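Local coordinates for E3 ubiquitin-protein ligase HERC2 (Homo sapiens, PDB 4L1M) that probably helps transfer ubiquitin to target proteins as an E3 ligase and whose first RCC1-like domain, a beta-propeller, may serve as a protein-binding module, at residues 55-60 with 98-103; 62-67 with 107-112; 72-77 with 87-92. All coordinates share one frame; numbering follows the deposited sequence.

Contact 1: residues 55-60 with 98-103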
ATOM      1  N   VAL A  55       0.014 -10.646 -14.714  1.00 47.79           N
ATOM      2  CA  VAL A  55       0.135  -9.802 -13.515  1.00 46.79           C
ATOM      3  C   VAL A  55      -0.508 -10.450 -12.285  1.00 48.43           C
ATOM      4  O   VAL A  55      -1.640 -10.948 -12.359  1.00 50.75           O
ATOM      5  CB  VAL A  55      -0.496  -8.434 -13.765  1.00 44.97           C
ATOM      6  CG1 VAL A  55      -0.334  -7.547 -12.560  1.00 43.07           C
ATOM      7  CG2 VAL A  55       0.145  -7.780 -14.970  1.00 45.32           C
ATOM      8  N   THR A  56       0.237 -10.489 -11.179  1.00 48.35           N
ATOM      9  CA  THR A  56      -0.295 -10.969  -9.897  1.00 49.14           C
ATOM     10  C   THR A  56      -0.338  -9.826  -8.897  1.00 49.53           C
ATOM     11  O   THR A  56      -1.163  -9.836  -7.982  1.00 48.65           O
ATOM     12  CB  THR A  56       0.506 -12.164  -9.306  1.00 49.66           C
ATOM     13  OG1 THR A  56       1.841 -11.756  -8.955  1.00 51.42           O
ATOM     14  CG2 THR A  56       0.590 -13.296 -10.292  1.00 51.41           C
ATOM     15  N   GLN A  57       0.566  -8.860  -9.067  1.00 49.02           N
ATOM     16  CA  GLN A  57       0.676  -7.720  -8.181  1.00 48.95           C
ATOM     17  C   GLN A  57       1.233  -6.500  -8.898  1.00 48.42           C
ATOM     18  O   GLN A  57       2.023  -6.639  -9.821  1.00 50.73           O
ATOM     19  CB  GLN A  57       1.635  -8.088  -7.062  1.00 51.11           C
ATOM     20  CG  GLN A  57       1.248  -7.672  -5.670  1.00 53.10           C
ATOM     21  CD  GLN A  57       2.121  -8.436  -4.676  1.00 54.60           C
ATOM     22  OE1 GLN A  57       2.061  -9.696  -4.594  1.00 56.85           O
ATOM     23  NE2 GLN A  57       2.959  -7.721  -3.971  1.00 50.80           N
ATOM     24  N   ILE A  58       0.823  -5.313  -8.461  1.00 46.27           N
ATOM     25  CA  ILE A  58       1.395  -4.078  -8.922  1.00 45.11           C
ATOM     26  C   ILE A  58       1.649  -3.163  -7.728  1.00 43.31           C
ATOM     27  O   ILE A  58       0.743  -2.898  -6.956  1.00 42.82           O
ATOM     28  CB  ILE A  58       0.436  -3.346  -9.889  1.00 47.85           C
ATOM     29  CG1 ILE A  58       0.301  -4.128 -11.179  1.00 48.23           C
ATOM     30  CG2 ILE A  58       0.932  -1.916 -10.158  1.00 49.06           C
ATOM     31  CD1 ILE A  58      -0.574  -3.482 -12.225  1.00 49.70           C
ATOM     32  N   ALA A  59       2.878  -2.666  -7.607  1.00 42.56           N
ATOM     33  CA  ALA A  59       3.264  -1.750  -6.549  1.00 39.54           C
ATOM     34  C   ALA A  59       3.609  -0.386  -7.159  1.00 40.79           C
ATOM     35  O   ALA A  59       4.554  -0.257  -7.916  1.00 41.98           O
ATOM     36  CB  ALA A  59       4.447  -2.295  -5.794  1.00 38.22           C
ATOM     37  N   CYS A  60       2.815   0.615  -6.814  1.00 40.88           N
ATOM     38  CA  CYS A  60       2.908   1.903  -7.419  1.00 41.76           C
ATOM     39  C   CYS A  60       3.820   2.806  -6.603  1.00 41.30           C
ATOM     40  O   CYS A  60       3.558   3.055  -5.434  1.00 40.60           O
ATOM     41  CB  CYS A  60       1.509   2.507  -7.515  1.00 42.78           C
ATOM     42  SG  CYS A  60       0.445   1.693  -8.743  1.00 45.19           S
ATOM     43  N   VAL A  98       7.766 -13.335  -4.711  1.00 45.53           N
ATOM     44  CA  VAL A  98       6.357 -13.532  -4.400  1.00 45.48           C
ATOM     45  C   VAL A  98       5.658 -12.287  -3.871  1.00 44.27           C
ATOM     46  O   VAL A  98       4.431 -12.277  -3.776  1.00 43.65           O
ATOM     47  CB  VAL A  98       6.154 -14.650  -3.371  1.00 47.38           C
ATOM     48  CG1 VAL A  98       6.705 -15.966  -3.903  1.00 48.60           C
ATOM     49  CG2 VAL A  98       6.783 -14.282  -2.027  1.00 47.05           C
ATOM     50  N   LYS A  99       6.415 -11.247  -3.509  1.00 43.28           N
ATOM     51  CA  LYS A  99       5.805  -9.973  -3.132  1.00 42.23           C
ATOM     52  C   LYS A  99       6.682  -8.819  -3.525  1.00 40.12           C
ATOM     53  O   LYS A  99       7.904  -8.943  -3.581  1.00 38.18           O
ATOM     54  CB  LYS A  99       5.494  -9.907  -1.624  1.00 43.12           C
ATOM     55  CG  LYS A  99       4.333 -10.779  -1.214  1.00 46.96           C
ATOM     56  CD  LYS A  99       3.705 -10.346   0.082  1.00 50.30           C
ATOM     57  CE  LYS A  99       2.768 -11.445   0.586  1.00 53.95           C
ATOM     58  NZ  LYS A  99       2.226 -11.107   1.933  1.00 56.00           N
ATOM     59  N   ILE A 100       6.028  -7.693  -3.805  1.00 38.13           N
ATOM     60  CA  ILE A 100       6.699  -6.451  -4.055  1.00 36.96           C
ATOM     61  C   ILE A 100       6.030  -5.354  -3.258  1.00 35.85           C
ATOM     62  O   ILE A 100       4.894  -5.463  -2.862  1.00 34.84           O
ATOM     63  CB  ILE A 100       6.669  -6.079  -5.556  1.00 36.66           C
ATOM     64  CG1 ILE A 100       5.246  -6.200  -6.117  1.00 36.52           C
ATOM     65  CG2 ILE A 100       7.645  -6.938  -6.313  1.00 37.86           C
ATOM     66  CD1 ILE A 100       5.104  -5.821  -7.585  1.00 37.24           C
ATOM     67  N   ALA A 101       6.748  -4.267  -3.044  1.00 36.98           N
ATOM     68  CA  ALA A 101       6.178  -3.141  -2.351  1.00 36.30           C
ATOM     69  C   ALA A 101       6.851  -1.857  -2.771  1.00 37.55           C
ATOM     70  O   ALA A 101       8.005  -1.840  -3.208  1.00 40.21           O
ATOM     71  CB  ALA A 101       6.314  -3.329  -0.851  1.00 35.92           C
ATOM     72  N   ALA A 102       6.101  -0.784  -2.603  1.00 38.14           N
ATOM     73  CA  ALA A 102       6.537   0.546  -2.874  1.00 38.69           C
ATOM     74  C   ALA A 102       5.404   1.413  -2.388  1.00 38.89           C
ATOM     75  O   ALA A 102       4.347   0.914  -2.130  1.00 42.02           O
ATOM     76  CB  ALA A 102       6.770   0.760  -4.356  1.00 38.82           C
ATOM     77  N   HIS A 103       5.621   2.717  -2.289  1.00 39.79           N
ATOM     78  CA  HIS A 103       4.619   3.626  -1.764  1.00 39.03           C
ATOM     79  C   HIS A 103       4.350   4.677  -2.799  1.00 39.83           C
ATOM     80  O   HIS A 103       5.273   5.122  -3.472  1.00 40.68           O
ATOM     81  CB  HIS A 103       5.156   4.287  -0.508  1.00 40.03           C
ATOM     82  CG  HIS A 103       4.152   5.117   0.191  1.00 40.06           C
ATOM     83  ND1 HIS A 103       3.962   6.445  -0.108  1.00 41.41           N
ATOM     84  CD2 HIS A 103       3.257   4.812   1.155  1.00 37.64           C
ATOM     85  CE1 HIS A 103       2.984   6.924   0.635  1.00 39.16           C
ATOM     86  NE2 HIS A 103       2.555   5.957   1.424  1.00 39.03           N
TER
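Ala-59 and Gln-57 of strand 55-60 lie against Ile-100 and Ala-102 where two neighbouring blades of the RCC1-like beta-propeller meet. Each of the two strands is the first of its four-stranded blade. The short segments run nearly parallel, 18° apart, with their axes 6.4 Å from each other at the closest point. No clear hydrogen bond joins the two segments. Here side chains of one strand pack on side chains and backbone of the other.

The methyl of Ala-59 sits above the backbone between residues 101 and 102. Its CB is 3.9 Å from Ala-102 N and 4.1 Å from Ala-102 CB. The small side chains are consistent with the 5.3 Å between the CA atoms of Ala-59 and Ala-101. Ile-100 fills the next position. Its CG1 stands between the backbone N and the carbonyl carbon (chi1 49°), and the extended chi2 carries CD1 up to the opposite strand. There CD1 is 3.9 Å from Ala-59 N.

The Gln-57 and Ile-100 side chains run alongside each other, pointing opposite ways. The amide end of Gln-57 lies over the backbone of residues 98-100, and NE2 is 3.5 Å from Ile-100 CG1. NE2 and Ile-100 N are both donors, so their closeness is not a bond.

Further out, Gln-57 and Ala-59 are held by backbone bonds to Leu-68 and Leu-66 of their own blade. Leu-68 also touches Ile-100. Val-98 and Lys-99 both face Leu-112 in a classic beta bulge. Lys-99 reaches on to the following blade, where its NZ bonds to Val-156 O. On the other side of strand 55-60, Ile-58 packs on Trp-378 and Cys-60 on Phe-376, both from the last strand of the propeller. Between the two strands, Ile-100 CG1 lies 4.0 Å from Ala-59 CB.

Contact 2: residues 62-67 with 107-112. With SO4 (sulfate ion), chain G.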
ATOM      1  N   GLU A  62       6.119   6.711  -6.983  1.00 45.06           N
ATOM      2  CA  GLU A  62       5.739   8.063  -7.408  1.00 48.94           C
ATOM      3  C   GLU A  62       5.868   8.325  -8.907  1.00 48.95           C
ATOM      4  O   GLU A  62       4.972   8.939  -9.483  1.00 49.98           O
ATOM      5  CB  GLU A  62       6.512   9.123  -6.644  1.00 51.52           C
ATOM      6  CG  GLU A  62       5.854  10.497  -6.742  1.00 56.04           C
ATOM      7  CD  GLU A  62       6.776  11.621  -6.311  1.00 56.16           C
ATOM      8  OE1 GLU A  62       7.610  12.053  -7.140  1.00 59.03           O
ATOM      9  OE2 GLU A  62       6.659  12.065  -5.152  1.00 53.92           O
ATOM     10  N   LYS A  63       6.969   7.900  -9.526  1.00 47.79           N
ATOM     11  CA  LYS A  63       7.162   8.127 -10.974  1.00 50.66           C
ATOM     12  C   LYS A  63       7.033   6.858 -11.798  1.00 47.88           C
ATOM     13  O   LYS A  63       7.002   6.910 -13.019  1.00 49.91           O
ATOM     14  CB  LYS A  63       8.544   8.737 -11.265  1.00 55.58           C
ATOM     15  CG  LYS A  63       8.879  10.026 -10.528  1.00 60.60           C
ATOM     16  CD  LYS A  63       8.001  11.205 -10.950  1.00 67.06           C
ATOM     17  CE  LYS A  63       8.629  12.539 -10.505  1.00 74.17           C
ATOM     18  NZ  LYS A  63       7.644  13.495  -9.920  1.00 75.69           N
ATOM     19  N   ARG A  64       6.977   5.718 -11.135  1.00 45.24           N
ATOM     20  CA  ARG A  64       6.911   4.448 -11.826  1.00 44.44           C
ATOM     21  C   ARG A  64       6.225   3.377 -10.981  1.00 41.70           C
ATOM     22  O   ARG A  64       5.870   3.610  -9.822  1.00 38.73           O
ATOM     23  CB  ARG A  64       8.297   4.008 -12.228  1.00 46.77           C
ATOM     24  CG  ARG A  64       9.298   3.952 -11.104  1.00 48.16           C
ATOM     25  CD  ARG A  64      10.695   3.646 -11.636  1.00 51.01           C
ATOM     26  NE  ARG A  64      11.143   4.576 -12.697  1.00 52.71           N
ATOM     27  CZ  ARG A  64      11.276   4.252 -13.998  1.00 58.50           C
ATOM     28  NH1 ARG A  64      10.997   3.008 -14.478  1.00 56.31           N
ATOM     29  NH2 ARG A  64      11.713   5.174 -14.851  1.00 62.22           N
ATOM     30  N   PHE A  65       5.971   2.234 -11.599  1.00 40.32           N
ATOM     31  CA  PHE A  65       5.395   1.113 -10.887  1.00 39.51           C
ATOM     32  C   PHE A  65       6.116  -0.167 -11.213  1.00 40.55           C
ATOM     33  O   PHE A  65       6.702  -0.304 -12.289  1.00 42.82           O
ATOM     34  CB  PHE A  65       3.874   0.977 -11.114  1.00 38.44           C
ATOM     35  CG  PHE A  65       3.461   0.760 -12.551  1.00 39.55           C
ATOM     36  CD1 PHE A  65       3.489   1.782 -13.455  1.00 40.88           C
ATOM     37  CD2 PHE A  65       2.964  -0.461 -12.970  1.00 39.80           C
ATOM     38  CE1 PHE A  65       3.080   1.579 -14.771  1.00 42.37           C
ATOM     39  CE2 PHE A  65       2.545  -0.659 -14.271  1.00 40.94           C
ATOM     40  CZ  PHE A  65       2.600   0.363 -15.170  1.00 41.70           C
ATOM     41  N   LEU A  66       6.066  -1.078 -10.251  1.00 39.36           N
ATOM     42  CA  LEU A  66       6.604  -2.394 -10.381  1.00 40.69           C
ATOM     43  C   LEU A  66       5.469  -3.349 -10.666  1.00 42.83           C
ATOM     44  O   LEU A  66       4.359  -3.185 -10.138  1.00 42.32           O
ATOM     45  CB  LEU A  66       7.265  -2.820  -9.075  1.00 39.18           C
ATOM     46  CG  LEU A  66       8.531  -2.094  -8.636  1.00 38.79           C
ATOM     47  CD1 LEU A  66       9.095  -2.791  -7.429  1.00 38.06           C
ATOM     48  CD2 LEU A  66       9.588  -2.060  -9.735  1.00 41.31           C
ATOM     49  N   ILE A  67       5.749  -4.356 -11.488  1.00 43.77           N
ATOM     50  CA  ILE A  67       4.774  -5.401 -11.787  1.00 43.91           C
ATOM     51  C   ILE A  67       5.395  -6.742 -11.468  1.00 44.19           C
ATOM     52  O   ILE A  67       6.507  -7.015 -11.912  1.00 46.98           O
ATOM     53  CB  ILE A  67       4.399  -5.396 -13.269  1.00 45.27           C
ATOM     54  CG1 ILE A  67       4.017  -3.992 -13.745  1.00 45.93           C
ATOM     55  CG2 ILE A  67       3.261  -6.342 -13.529  1.00 46.82           C
ATOM     56  CD1 ILE A  67       5.124  -3.266 -14.498  1.00 46.08           C
ATOM     57  N   HIS A 107      10.172   6.518  -3.585  1.00 42.43           N
ATOM     58  CA  HIS A 107      11.232   6.320  -4.581  1.00 44.90           C
ATOM     59  C   HIS A 107      12.129   5.142  -4.180  1.00 43.33           C
ATOM     60  O   HIS A 107      13.334   5.150  -4.454  1.00 47.38           O
ATOM     61  CB  HIS A 107      12.116   7.607  -4.712  1.00 47.20           C
ATOM     62  CG  HIS A 107      11.335   8.827  -5.070  1.00 50.40           C
ATOM     63  ND1 HIS A 107      11.241   9.292  -6.367  1.00 53.14           N
ATOM     64  CD2 HIS A 107      10.549   9.640  -4.318  1.00 50.60           C
ATOM     65  CE1 HIS A 107      10.444  10.349  -6.397  1.00 54.71           C
ATOM     66  NE2 HIS A 107      10.005  10.578  -5.168  1.00 53.00           N
ATOM     67  N   HIS A 108      11.575   4.175  -3.472  1.00 39.89           N
ATOM     68  CA  HIS A 108      12.314   2.982  -3.164  1.00 40.90           C
ATOM     69  C   HIS A 108      11.390   1.795  -3.190  1.00 40.41           C
ATOM     70  O   HIS A 108      10.187   1.955  -3.102  1.00 41.68           O
ATOM     71  CB  HIS A 108      13.090   3.098  -1.854  1.00 40.72           C
ATOM     72  CG  HIS A 108      12.255   2.951  -0.621  1.00 40.75           C
ATOM     73  ND1 HIS A 108      11.289   3.867  -0.267  1.00 40.41           N
ATOM     74  CD2 HIS A 108      12.294   2.038   0.379  1.00 40.13           C
ATOM     75  CE1 HIS A 108      10.752   3.511   0.887  1.00 39.55           C
ATOM     76  NE2 HIS A 108      11.345   2.403   1.299  1.00 39.91           N
ATOM     77  N   TYR A 109      11.973   0.611  -3.332  1.00 40.44           N
ATOM     78  CA  TYR A 109      11.221  -0.591  -3.624  1.00 41.77           C
ATOM     79  C   TYR A 109      11.716  -1.699  -2.721  1.00 42.51           C
ATOM     80  O   TYR A 109      12.900  -1.725  -2.372  1.00 44.98           O
ATOM     81  CB  TYR A 109      11.424  -0.960  -5.093  1.00 42.62           C
ATOM     82  CG  TYR A 109      11.337   0.257  -5.975  1.00 44.95           C
ATOM     83  CD1 TYR A 109      10.123   0.703  -6.464  1.00 44.83           C
ATOM     84  CD2 TYR A 109      12.467   1.006  -6.249  1.00 48.25           C
ATOM     85  CE1 TYR A 109      10.034   1.841  -7.243  1.00 46.79           C
ATOM     86  CE2 TYR A 109      12.400   2.146  -7.015  1.00 49.75           C
ATOM     87  CZ  TYR A 109      11.180   2.567  -7.517  1.00 50.32           C
ATOM     88  OH  TYR A 109      11.134   3.730  -8.278  1.00 51.88           O
ATOM     89  N   LEU A 110      10.809  -2.600  -2.349  1.00 40.74           N
ATOM     90  CA  LEU A 110      11.159  -3.872  -1.733  1.00 41.14           C
ATOM     91  C   LEU A 110      10.613  -5.050  -2.546  1.00 39.48           C
ATOM     92  O   LEU A 110       9.550  -4.960  -3.158  1.00 36.28           O
ATOM     93  CB  LEU A 110      10.547  -3.965  -0.349  1.00 41.69           C
ATOM     94  CG  LEU A 110      10.948  -2.912   0.649  1.00 42.78           C
ATOM     95  CD1 LEU A 110      10.265  -3.226   1.972  1.00 44.07           C
ATOM     96  CD2 LEU A 110      12.445  -2.870   0.856  1.00 44.30           C
ATOM     97  N   ALA A 111      11.339  -6.158  -2.506  1.00 39.53           N
ATOM     98  CA  ALA A 111      10.892  -7.374  -3.112  1.00 40.57           C
ATOM     99  C   ALA A 111      11.191  -8.540  -2.193  1.00 42.87           C
ATOM    100  O   ALA A 111      12.243  -8.572  -1.560  1.00 44.50           O
ATOM    101  CB  ALA A 111      11.576  -7.561  -4.445  1.00 41.40           C
ATOM    102  N   LEU A 112      10.276  -9.513  -2.148  1.00 43.96           N
ATOM    103  CA  LEU A 112      10.368 -10.652  -1.234  1.00 45.16           C
ATOM    104  C   LEU A 112      10.371 -11.959  -2.014  1.00 46.89           C
ATOM    105  O   LEU A 112       9.471 -12.216  -2.792  1.00 45.23           O
ATOM    106  CB  LEU A 112       9.172 -10.657  -0.272  1.00 44.84           C
ATOM    107  CG  LEU A 112       9.052 -11.869   0.668  1.00 46.96           C
ATOM    108  CD1 LEU A 112      10.303 -12.039   1.513  1.00 47.97           C
ATOM    109  CD2 LEU A 112       7.861 -11.737   1.587  1.00 47.69           C
TER
HETATM  110  S   SO4 G 804      12.273   7.079  -9.376  1.00115.21           S
HETATM  111  O1  SO4 G 804      12.344   6.731 -10.815  1.00104.72           O
HETATM  112  O2  SO4 G 804      12.756   8.477  -9.199  1.00 97.51           O
HETATM  113  O3  SO4 G 804      10.858   6.961  -8.914  1.00121.89           O
HETATM  114  O4  SO4 G 804      13.098   6.129  -8.571  1.00101.88           O
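Tyr-109 packs on Leu-66 and Arg-64, and His-107 on Glu-62, between the second strands of two adjacent propeller blades and the loops before them. The contact is apolar toward the inside and polar at the loop end, where a sulfate ion, probably from the crystallisation liquor, is bound.

Tyr-109 CG is anti to its carbonyl carbon (chi1 -43°), which sends the ring across to strand 64-69. Leu-66 CD1 approaches the ring obliquely, 3.8 Å from Tyr-109 CD1. Trp-121 of the blade of Tyr-109 touches both residues. The phenol oxygen reaches the side chain of Arg-64, with Arg-64 CG 3.4 Å from Tyr-109 OH. The guanidinium and phenol planes stand 81° apart. Tyr-109 OH donates to sulfate O4.

His-107 lies beside the carboxylate of Glu-62, with the planes 80° apart. Glu-62 OE1 comes to the ring edge, 3.4 Å from CE1 of His-107. The same oxygen accepts a hydrogen bond of 3.1 Å from Lys-63 NZ, part of a salt bridge, and is met from above the carboxylate plane. The nearby carboxylate and the sulfate may both favour a positive His-107, and the lysine would partly offset this. His-107 ND1 makes a weak bond to sulfate O2, which lies in the ring plane.

Three side chains from two blades thus bind the ion through three different oxygens. Arg-64 is steadied by a bond from NH1 to Thr-76 OG1. On the ion, Arg-64 NE donates to sulfate O1 over 3.1 Å.

Contact 3: residues 72-77 with 87-92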
ATOM      1  N   GLY A  72       7.285 -15.060 -11.273  1.00 49.48           N
ATOM      2  CA  GLY A  72       8.147 -14.579 -10.207  1.00 48.94           C
ATOM      3  C   GLY A  72       9.219 -13.615 -10.662  1.00 49.18           C
ATOM      4  O   GLY A  72      10.239 -13.440  -9.988  1.00 48.01           O
ATOM      5  N   ARG A  73       9.000 -12.983 -11.808  1.00 49.20           N
ATOM      6  CA  ARG A  73       9.866 -11.906 -12.226  1.00 48.55           C
ATOM      7  C   ARG A  73       9.202 -10.554 -11.975  1.00 44.54           C
ATOM      8  O   ARG A  73       7.994 -10.459 -11.868  1.00 42.09           O
ATOM      9  CB  ARG A  73      10.237 -12.084 -13.684  1.00 52.09           C
ATOM     10  CG  ARG A  73      11.128 -13.289 -13.906  1.00 56.80           C
ATOM     11  CD  ARG A  73      11.393 -13.499 -15.383  1.00 62.49           C
ATOM     12  NE  ARG A  73      11.842 -14.865 -15.671  1.00 69.11           N
ATOM     13  CZ  ARG A  73      11.989 -15.376 -16.896  1.00 74.18           C
ATOM     14  NH1 ARG A  73      11.728 -14.639 -17.981  1.00 75.85           N
ATOM     15  NH2 ARG A  73      12.394 -16.635 -17.042  1.00 76.11           N
ATOM     16  N   VAL A  74      10.027  -9.520 -11.904  1.00 43.11           N
ATOM     17  CA  VAL A  74       9.604  -8.171 -11.600  1.00 40.67           C
ATOM     18  C   VAL A  74       9.964  -7.204 -12.748  1.00 40.68           C
ATOM     19  O   VAL A  74      11.094  -7.198 -13.244  1.00 41.10           O
ATOM     20  CB  VAL A  74      10.271  -7.699 -10.319  1.00 40.63           C
ATOM     21  CG1 VAL A  74       9.943  -6.233 -10.042  1.00 40.62           C
ATOM     22  CG2 VAL A  74       9.814  -8.544  -9.143  1.00 40.47           C
ATOM     23  N   TYR A  75       8.995  -6.397 -13.168  1.00 39.38           N
ATOM     24  CA  TYR A  75       9.201  -5.457 -14.240  1.00 39.45           C
ATOM     25  C   TYR A  75       8.921  -4.079 -13.753  1.00 38.77           C
ATOM     26  O   TYR A  75       8.178  -3.894 -12.775  1.00 38.77           O
ATOM     27  CB  TYR A  75       8.272  -5.767 -15.399  1.00 40.65           C
ATOM     28  CG  TYR A  75       8.563  -7.096 -16.033  1.00 41.43           C
ATOM     29  CD1 TYR A  75       8.156  -8.269 -15.420  1.00 41.28           C
ATOM     30  CD2 TYR A  75       9.279  -7.190 -17.216  1.00 41.88           C
ATOM     31  CE1 TYR A  75       8.437  -9.501 -15.987  1.00 42.45           C
ATOM     32  CE2 TYR A  75       9.572  -8.422 -17.773  1.00 43.04           C
ATOM     33  CZ  TYR A  75       9.142  -9.571 -17.152  1.00 43.15           C
ATOM     34  OH  TYR A  75       9.382 -10.818 -17.681  1.00 45.26           O
ATOM     35  N   THR A  76       9.499  -3.093 -14.433  1.00 38.43           N
ATOM     36  CA  THR A  76       9.278  -1.709 -14.058  1.00 37.43           C
ATOM     37  C   THR A  76       8.847  -0.894 -15.265  1.00 37.98           C
ATOM     38  O   THR A  76       9.318  -1.129 -16.385  1.00 40.31           O
ATOM     39  CB  THR A  76      10.538  -1.096 -13.368  1.00 37.54           C
ATOM     40  OG1 THR A  76      10.247   0.231 -12.918  1.00 37.25           O
ATOM     41  CG2 THR A  76      11.764  -1.054 -14.304  1.00 39.02           C
ATOM     42  N   GLN A  77       7.967   0.067 -15.027  1.00 37.14           N
ATOM     43  CA  GLN A  77       7.464   0.953 -16.055  1.00 38.05           C
ATOM     44  C   GLN A  77       7.225   2.344 -15.450  1.00 39.02           C
ATOM     45  O   GLN A  77       6.670   2.461 -14.354  1.00 37.63           O
ATOM     46  CB  GLN A  77       6.147   0.403 -16.576  1.00 37.71           C
ATOM     47  CG  GLN A  77       5.402   1.289 -17.566  1.00 38.70           C
ATOM     48  CD  GLN A  77       6.043   1.336 -18.932  1.00 40.40           C
ATOM     49  OE1 GLN A  77       6.537   0.344 -19.438  1.00 40.64           O
ATOM     50  NE2 GLN A  77       6.015   2.499 -19.554  1.00 42.11           N
ATOM     51  N   GLN A  87      10.180  -3.131 -18.351  1.00 43.54           N
ATOM     52  CA  GLN A  87      11.531  -3.641 -18.439  1.00 44.81           C
ATOM     53  C   GLN A  87      11.796  -4.504 -17.227  1.00 44.55           C
ATOM     54  O   GLN A  87      11.321  -4.240 -16.122  1.00 41.30           O
ATOM     55  CB  GLN A  87      12.540  -2.501 -18.510  1.00 44.38           C
ATOM     56  CG  GLN A  87      12.365  -1.607 -19.715  1.00 44.98           C
ATOM     57  CD  GLN A  87      12.628  -2.333 -21.010  1.00 47.17           C
ATOM     58  OE1 GLN A  87      13.764  -2.715 -21.308  1.00 46.83           O
ATOM     59  NE2 GLN A  87      11.576  -2.516 -21.806  1.00 47.91           N
ATOM     60  N   LEU A  88      12.565  -5.551 -17.472  1.00 47.82           N
ATOM     61  CA  LEU A  88      12.900  -6.515 -16.465  1.00 48.96           C
ATOM     62  C   LEU A  88      13.805  -5.828 -15.457  1.00 48.65           C
ATOM     63  O   LEU A  88      14.743  -5.157 -15.847  1.00 48.56           O
ATOM     64  CB  LEU A  88      13.636  -7.696 -17.129  1.00 50.48           C
ATOM     65  CG  LEU A  88      13.906  -8.922 -16.247  1.00 51.61           C
ATOM     66  CD1 LEU A  88      12.613  -9.640 -15.892  1.00 50.44           C
ATOM     67  CD2 LEU A  88      14.864  -9.878 -16.954  1.00 53.81           C
ATOM     68  N   VAL A  89      13.506  -5.987 -14.173  1.00 48.94           N
ATOM     69  CA  VAL A  89      14.397  -5.537 -13.133  1.00 50.79           C
ATOM     70  C   VAL A  89      15.509  -6.565 -12.999  1.00 55.35           C
ATOM     71  O   VAL A  89      15.279  -7.675 -12.603  1.00 56.64           O
ATOM     72  CB  VAL A  89      13.655  -5.344 -11.798  1.00 48.91           C
ATOM     73  CG1 VAL A  89      14.629  -4.947 -10.687  1.00 48.79           C
ATOM     74  CG2 VAL A  89      12.567  -4.279 -11.957  1.00 46.81           C
ATOM     75  N   GLN A  90      16.720  -6.177 -13.361  1.00 63.92           N
ATOM     76  CA  GLN A  90      17.890  -7.050 -13.269  1.00 68.84           C
ATOM     77  C   GLN A  90      18.340  -7.211 -11.808  1.00 70.56           C
ATOM     78  O   GLN A  90      18.173  -6.306 -10.985  1.00 73.44           O
ATOM     79  CB  GLN A  90      19.029  -6.454 -14.117  1.00 72.19           C
ATOM     80  CG  GLN A  90      18.753  -6.480 -15.624  1.00 76.25           C
ATOM     81  CD  GLN A  90      18.750  -7.887 -16.207  1.00 79.89           C
ATOM     82  OE1 GLN A  90      19.110  -8.849 -15.531  1.00 84.21           O
ATOM     83  NE2 GLN A  90      18.333  -8.015 -17.465  1.00 81.96           N
ATOM     84  N   GLY A  91      18.920  -8.356 -11.490  1.00 71.26           N
ATOM     85  CA  GLY A  91      19.417  -8.598 -10.142  1.00 69.68           C
ATOM     86  C   GLY A  91      18.479  -9.439  -9.306  1.00 67.85           C
ATOM     87  O   GLY A  91      18.824  -9.821  -8.190  1.00 67.94           O
ATOM     88  N   LEU A  92      17.310  -9.757  -9.856  1.00 66.34           N
ATOM     89  CA  LEU A  92      16.375 -10.688  -9.209  1.00 66.21           C
ATOM     90  C   LEU A  92      16.228 -12.020  -9.938  1.00 70.82           C
ATOM     91  O   LEU A  92      15.582 -12.942  -9.417  1.00 70.85           O
ATOM     92  CB  LEU A  92      15.001 -10.045  -9.101  1.00 62.34           C
ATOM     93  CG  LEU A  92      14.954  -8.717  -8.356  1.00 57.96           C
ATOM     94  CD1 LEU A  92      13.557  -8.159  -8.427  1.00 57.62           C
ATOM     95  CD2 LEU A  92      15.387  -8.860  -6.909  1.00 56.93           C
TER
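Three backbone hydrogen bonds tie residues 74-76 to residues 87-89. Thr-76 and Gln-87 form an antiparallel hydrogen-bonded pair. Thr-76 N gives a bond of 2.7 Å to Gln-87 O. Gln-87 N returns one to Thr-76 O. Further along, Val-89 N bonds to Val-74 O over 2.9 Å. Between these bonds Tyr-75 and Leu-88 make a non-hydrogen-bonded pair, and their CA atoms are 4.4 Å apart. Tyr-75 CA also makes a CA-H...O contact of 3.1 Å with Gln-87 O.

One CH-pi contact is present. Leu-88 CD1 lies over a face of the Tyr-75 ring, 4.0 Å from its centroid and offset toward the rim. Leu-88 CG is anti to the backbone N (chi1 -172°), and the turn at chi2 brings CD1 over the ring. The same methyl is 4.1 Å from Arg-73 CB.

The other apolar contacts lie on the opposite face. Val-74 CG1 packs beside Val-89 CG2, 3.8 Å away, and the CB of Thr-76 touches the same methyl of Val-89. Leu-92 CD1 reaches the other branch of Val-74, 3.8 Å from Val-74 CG2. Val-89 and Leu-92 continue to the next blade, where both touch Pro-140.

Nearby, Gln-77 holds the connecting loop through OE1 to Ala-85 N and NE2 to Thr-83 O. The whole is a beta hairpin of the third and fourth strands at the outer edge of a four-stranded propeller blade.

All three contacts involve the blade built from strands 55-60, 64-69, 74-78 and 87-88. Contacts 1 and 2 join it to the next blade, through the first and second strands of each. Contact 3 lies within the blade and is nested in the loops closed by the other two. Contact 1 is buried and nearest the propeller centre, and mixes small apolar side chains with one glutamine amide. Contact 2 is partly buried and ends in charged groups and an ion. Contact 3, farthest out, alone has clear hydrogen bonds directly between its segments. Contact 2 meets contact 3 through backbone bonds between strands 64-69 and 74-78. Ile-100 and Val-74 link contacts 1 and 3 by packing.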